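Local coordinates for alkaline phosphatase D (Bacillus subtilis, PDB 2YEQ), which hydrolyses phosphate esters, releasing phosphate, and is a phosphodiesterase whose active site contains iron and calcium, at residues G102-L107 with A201-V206; Q116-F121 with E141-V146. All blocks are in the same frame, centred on the assembly; numbering follows the deposited sequence.

Contact 1: G102-L107 with A201-V206. With PE5 (3,6,9,12,15,18,21,24-octaoxahexacosan-1-ol), chain B; EDO (1,2-ethanediol), chain C.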
# COMPACT_ATOMS: atom_id res chain seq x y z
N GLY A 102 -18.99 4.36 -10.33
CA GLY A 102 -17.66 3.81 -10.29
C GLY A 102 -17.41 2.99 -11.54
O GLY A 102 -18.34 2.49 -12.21
N LYS A 103 -16.12 2.83 -11.84
CA LYS A 103 -15.67 1.97 -12.91
C LYS A 103 -14.76 0.87 -12.38
O LYS A 103 -13.87 1.12 -11.56
CB LYS A 103 -14.92 2.81 -13.92
CG LYS A 103 -14.53 2.13 -15.20
CD LYS A 103 -13.95 3.24 -16.12
CE LYS A 103 -13.40 2.75 -17.44
NZ LYS A 103 -12.68 3.89 -18.11
N THR A 104 -14.96 -0.33 -12.88
CA THR A 104 -14.17 -1.46 -12.44
C THR A 104 -13.88 -2.44 -13.58
O THR A 104 -14.32 -2.23 -14.72
CB THR A 104 -14.87 -2.19 -11.29
OG1 THR A 104 -13.93 -3.06 -10.67
CG2 THR A 104 -16.11 -2.98 -11.75
N LYS A 105 -13.15 -3.50 -13.28
CA LYS A 105 -12.75 -4.46 -14.31
C LYS A 105 -12.40 -5.82 -13.73
O LYS A 105 -11.59 -5.91 -12.79
CB LYS A 105 -11.58 -3.90 -15.09
CG LYS A 105 -11.23 -4.73 -16.34
CD LYS A 105 -10.00 -4.15 -17.01
CE LYS A 105 -9.54 -4.96 -18.20
NZ LYS A 105 -8.32 -5.76 -17.87
N THR A 106 -13.02 -6.86 -14.26
CA THR A 106 -12.76 -8.22 -13.81
C THR A 106 -11.39 -8.69 -14.33
O THR A 106 -10.85 -8.16 -15.30
CB THR A 106 -13.83 -9.23 -14.29
OG1 THR A 106 -14.02 -9.08 -15.71
CG2 THR A 106 -15.15 -9.06 -13.55
N LEU A 107 -10.84 -9.71 -13.68
CA LEU A 107 -9.59 -10.32 -14.14
C LEU A 107 -9.84 -11.17 -15.40
O LEU A 107 -10.95 -11.64 -15.63
CB LEU A 107 -9.04 -11.24 -13.06
CG LEU A 107 -8.67 -10.62 -11.71
CD1 LEU A 107 -8.03 -11.70 -10.84
CD2 LEU A 107 -7.76 -9.43 -11.90
N ALA A 201 -12.17 5.19 -10.17
CA ALA A 201 -11.59 4.90 -11.49
C ALA A 201 -11.14 3.45 -11.73
O ALA A 201 -11.15 2.96 -12.87
CB ALA A 201 -10.43 5.87 -11.75
N PHE A 202 -10.71 2.75 -10.68
CA PHE A 202 -10.07 1.43 -10.82
C PHE A 202 -10.40 0.50 -9.64
O PHE A 202 -10.62 0.97 -8.54
CB PHE A 202 -8.55 1.55 -10.79
CG PHE A 202 -7.99 2.72 -11.52
CD1 PHE A 202 -7.94 2.72 -12.91
CD2 PHE A 202 -7.43 3.76 -10.84
CE1 PHE A 202 -7.40 3.78 -13.59
CE2 PHE A 202 -6.88 4.84 -11.52
CZ PHE A 202 -6.88 4.84 -12.91
N PRO A 203 -10.36 -0.81 -9.85
CA PRO A 203 -10.37 -1.75 -8.73
C PRO A 203 -9.04 -1.70 -8.00
O PRO A 203 -8.00 -1.60 -8.65
CB PRO A 203 -10.55 -3.11 -9.39
CG PRO A 203 -10.05 -2.92 -10.78
CD PRO A 203 -10.20 -1.49 -11.14
N TRP A 204 -9.10 -1.77 -6.66
CA TRP A 204 -7.92 -1.70 -5.81
C TRP A 204 -7.71 -3.04 -5.09
O TRP A 204 -8.67 -3.73 -4.70
CB TRP A 204 -8.04 -0.62 -4.76
CG TRP A 204 -7.86 0.80 -5.24
CD1 TRP A 204 -8.36 1.34 -6.39
CD2 TRP A 204 -7.18 1.86 -4.56
NE1 TRP A 204 -8.01 2.65 -6.48
CE2 TRP A 204 -7.30 3.01 -5.36
CE3 TRP A 204 -6.47 1.95 -3.35
CZ2 TRP A 204 -6.75 4.22 -5.01
CZ3 TRP A 204 -5.92 3.13 -3.00
CH2 TRP A 204 -6.07 4.27 -3.81
N VAL A 205 -6.43 -3.39 -4.92
CA VAL A 205 -5.98 -4.50 -4.09
C VAL A 205 -5.15 -3.86 -2.99
O VAL A 205 -4.04 -3.37 -3.22
CB VAL A 205 -5.18 -5.53 -4.90
CG1 VAL A 205 -4.74 -6.73 -4.01
CG2 VAL A 205 -6.07 -6.06 -6.03
N VAL A 206 -5.70 -3.82 -1.78
CA VAL A 206 -5.02 -3.13 -0.68
C VAL A 206 -4.38 -4.13 0.30
O VAL A 206 -4.90 -5.23 0.52
CB VAL A 206 -6.03 -2.20 0.08
CG1 VAL A 206 -6.61 -1.12 -0.89
CG2 VAL A 206 -7.17 -3.02 0.70
C50 PE5 B . -15.08 5.40 -20.97
O1 PE5 B . -15.05 5.59 -19.55
C1 PE5 B . -14.83 6.97 -19.22
C2 PE5 B . -14.73 7.17 -17.71
O2 PE5 B . -13.58 6.48 -17.21
C3 PE5 B . -12.80 7.22 -16.27
C4 PE5 B . -11.67 6.35 -15.79
C1 EDO C . -11.12 0.53 -14.92
O1 EDO C . -11.88 0.41 -13.73
C2 EDO C . -10.03 -0.52 -14.94
O2 EDO C . -9.53 -0.58 -16.28
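Thr104 meets the Pro203 ring with its hydroxyl: OG1 lies 3.6 Å from Pro203 CB and is only slightly farther from CG, and the two side chains cross obliquely. The first torsion of Thr104 sets OG1 anti to the backbone N (chi1 -166°), while CG2 takes the crowded position between N and the carbonyl carbon. The contact is one of packing, since the same hydroxyl is hydrogen-bonded to Ser15 OG. Pro203 also presents CG to the Lys105 carbonyl, at 3.9 Å from Lys105 O. A proline suits the place because its compact ring lays CB and CG against the Thr104 hydroxyl and this carbonyl together. Strand 102-105 ends an edge strand of the four-stranded antiparallel sheet in the N-terminal domain. Strand 203-206 lies inside a ten-stranded mixed sheet to which the N-terminal part of the chain also contributes, next to strand 13-16. Strand 102-105 packs across that second sheet, the axes of the two short strands passing 7.6 Å apart at an angle of 70°. The carbonyls of Lys103 and Ala201 come close, O to O 3.5 Å. A bound ethanediol lies beside them and donates from its O1 to Ala201 O at 2.8 Å. The Lys103 chain leaves anti to its backbone N and runs fully extended, passing the diol at CG. Its length takes NZ to a polyether molecule, where it bonds O2 at 2.9 Å and, more distantly, O1. Lys105 instead bends at its last torsion (chi4 -105°), with NZ hydrogen-bonded to Asn85 OD1.

Contact 2: Q116-F121 with E141-V146. With EDO (1,2-ethanediol), chain C.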
# COMPACT_ATOMS: atom_id res chain seq x y z
N GLN A 116 -0.67 -8.09 -22.05
CA GLN A 116 -0.21 -6.91 -21.32
C GLN A 116 -1.09 -6.63 -20.09
O GLN A 116 -2.27 -7.00 -20.05
CB GLN A 116 -0.17 -5.70 -22.23
CG GLN A 116 0.52 -4.47 -21.66
CD GLN A 116 0.65 -3.34 -22.67
OE1 GLN A 116 1.53 -3.36 -23.52
NE2 GLN A 116 -0.20 -2.33 -22.56
N MET A 117 -0.48 -6.00 -19.09
CA MET A 117 -1.17 -5.56 -17.89
C MET A 117 -0.53 -4.25 -17.49
O MET A 117 0.70 -4.10 -17.57
CB MET A 117 -0.96 -6.58 -16.76
CG MET A 117 -1.58 -6.18 -15.44
SD MET A 117 -1.20 -7.33 -14.14
CE MET A 117 -2.41 -6.79 -12.89
N THR A 118 -1.35 -3.28 -17.07
CA THR A 118 -0.83 -2.03 -16.54
C THR A 118 -1.49 -1.76 -15.19
O THR A 118 -2.71 -1.89 -15.06
CB THR A 118 -1.10 -0.84 -17.50
OG1 THR A 118 -0.59 -1.16 -18.80
CG2 THR A 118 -0.44 0.44 -17.00
N PHE A 119 -0.70 -1.39 -14.19
CA PHE A 119 -1.24 -1.12 -12.85
C PHE A 119 -0.37 -0.06 -12.23
O PHE A 119 0.68 0.28 -12.77
CB PHE A 119 -1.37 -2.40 -12.02
CG PHE A 119 -0.06 -3.05 -11.63
CD1 PHE A 119 0.62 -2.64 -10.51
CD2 PHE A 119 0.46 -4.11 -12.37
CE1 PHE A 119 1.83 -3.25 -10.12
CE2 PHE A 119 1.66 -4.73 -11.98
CZ PHE A 119 2.34 -4.28 -10.84
N ALA A 120 -0.84 0.52 -11.13
CA ALA A 120 -0.07 1.47 -10.37
C ALA A 120 -0.02 0.93 -8.93
O ALA A 120 -0.90 0.16 -8.53
CB ALA A 120 -0.70 2.86 -10.37
N PHE A 121 1.02 1.33 -8.20
CA PHE A 121 1.04 1.06 -6.75
C PHE A 121 1.44 2.29 -5.97
O PHE A 121 2.23 3.13 -6.42
CB PHE A 121 1.83 -0.21 -6.38
CG PHE A 121 3.29 -0.14 -6.58
CD1 PHE A 121 4.13 0.27 -5.56
CD2 PHE A 121 3.87 -0.59 -7.78
CE1 PHE A 121 5.50 0.27 -5.71
CE2 PHE A 121 5.26 -0.60 -7.94
CZ PHE A 121 6.07 -0.15 -6.92
N GLU A 141 -4.86 7.84 -15.38
CA GLU A 141 -4.04 6.79 -15.98
C GLU A 141 -4.94 5.73 -16.53
O GLU A 141 -6.07 5.57 -16.08
CB GLU A 141 -3.08 6.12 -14.94
CG GLU A 141 -2.07 7.05 -14.25
CD GLU A 141 -0.77 7.23 -15.02
OE1 GLU A 141 -0.66 6.76 -16.18
OE2 GLU A 141 0.15 7.85 -14.46
N LYS A 142 -4.44 4.96 -17.49
CA LYS A 142 -5.18 3.82 -18.00
C LYS A 142 -4.66 2.57 -17.34
O LYS A 142 -3.67 2.02 -17.77
CB LYS A 142 -5.05 3.71 -19.53
CG LYS A 142 -6.00 4.63 -20.29
CD LYS A 142 -5.28 5.83 -20.92
CE LYS A 142 -6.05 7.15 -20.70
NZ LYS A 142 -7.29 7.26 -21.54
N LEU A 143 -5.34 2.11 -16.29
CA LEU A 143 -4.84 0.99 -15.49
C LEU A 143 -5.86 -0.10 -15.42
O LEU A 143 -7.07 0.18 -15.45
CB LEU A 143 -4.53 1.47 -14.06
CG LEU A 143 -3.70 2.73 -13.90
CD1 LEU A 143 -3.70 3.14 -12.41
CD2 LEU A 143 -2.28 2.53 -14.46
N ASP A 144 -5.39 -1.34 -15.29
CA ASP A 144 -6.23 -2.48 -15.01
C ASP A 144 -6.55 -2.60 -13.50
O ASP A 144 -7.60 -3.09 -13.13
CB ASP A 144 -5.54 -3.76 -15.46
CG ASP A 144 -5.30 -3.80 -16.98
OD1 ASP A 144 -6.31 -3.78 -17.73
OD2 ASP A 144 -4.12 -3.88 -17.41
N LEU A 145 -5.61 -2.18 -12.65
CA LEU A 145 -5.85 -2.16 -11.20
C LEU A 145 -4.83 -1.31 -10.48
O LEU A 145 -3.86 -0.82 -11.08
CB LEU A 145 -5.96 -3.58 -10.61
CG LEU A 145 -4.85 -4.61 -10.77
CD1 LEU A 145 -3.80 -4.38 -9.74
CD2 LEU A 145 -5.40 -6.00 -10.61
N VAL A 146 -5.10 -1.06 -9.20
CA VAL A 146 -4.22 -0.32 -8.33
C VAL A 146 -3.94 -1.18 -7.09
O VAL A 146 -4.85 -1.87 -6.59
CB VAL A 146 -4.87 1.01 -7.89
CG1 VAL A 146 -4.07 1.70 -6.80
CG2 VAL A 146 -5.01 1.94 -9.10
C1 EDO C . -11.12 0.53 -14.92
O1 EDO C . -11.88 0.41 -13.73
C2 EDO C . -10.03 -0.52 -14.94
O2 EDO C . -9.53 -0.58 -16.28
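A first torsion that sets CG anti to the carbonyl carbon (chi1 -63°) folds the carboxylate of Asp144 beside its own backbone N, and both then meet the backbone of Thr118. This is where two parallel strands of a beta-alpha-beta unit come together, strands 117-122 and 145-148 joined through helix 133-138; the iron ligands Cys124 and Asp151 follow soon after their ends. Thr118 N gives a nearly straight bond (171°) to the anti lone pair of Asp144 OD2, 2.9 Å away. Asp144 N answers with a 2.7 Å bond to Thr118 O, so the side chain and backbone of one residue grip both backbone polar atoms of Thr118. The other carboxylate oxygen, OD1, forms a salt bridge with Lys105. An alanine at Asp144 would probably leave Thr118 N without its acceptor and Lys105 without this negative mate. Farther along, the strands pair by backbone: Ala120 N bonds to Leu145 O at 3.3 Å, and Val146 CA makes a CH···O contact to Ala120 O. Ala120 is small enough to let Leu143 in, with its CB 3.6 Å from Leu143 CD1. The other branch of the leucine, CD2, reaches Thr118 CG2 at 3.8 Å, the two side chains crossing at about a right angle; threonine here supplies a methyl for that packing. On the opposite face of strand 117-122 from Ala120, the extended chain of Met117 brings its terminal methyl CE within 3.8 Å of Leu145 CD2.

From the N terminus, the chain finishes strand 97-105 of the four-stranded sheet within 102-107, then runs on to strand 117-122. Segment 116-121 comes next, and after helix 133-138 segment 141-146 returns to it, so contact 2 closes a short loop. The chain then runs on through helices 179-190 and 193-201 before 201-206 comes back to 102-107. Contact 1 therefore closes a much longer loop that contains the whole of contact 2, and the two do not cross. Strands 145-148 and 203-206 are neighbours in one mixed sheet, with a probable hydrogen bond from Val205 N to Val146 O. Contact 2 binds strands within that sheet; contact 1 packs the end of strand 97-105 against its strand 203-206.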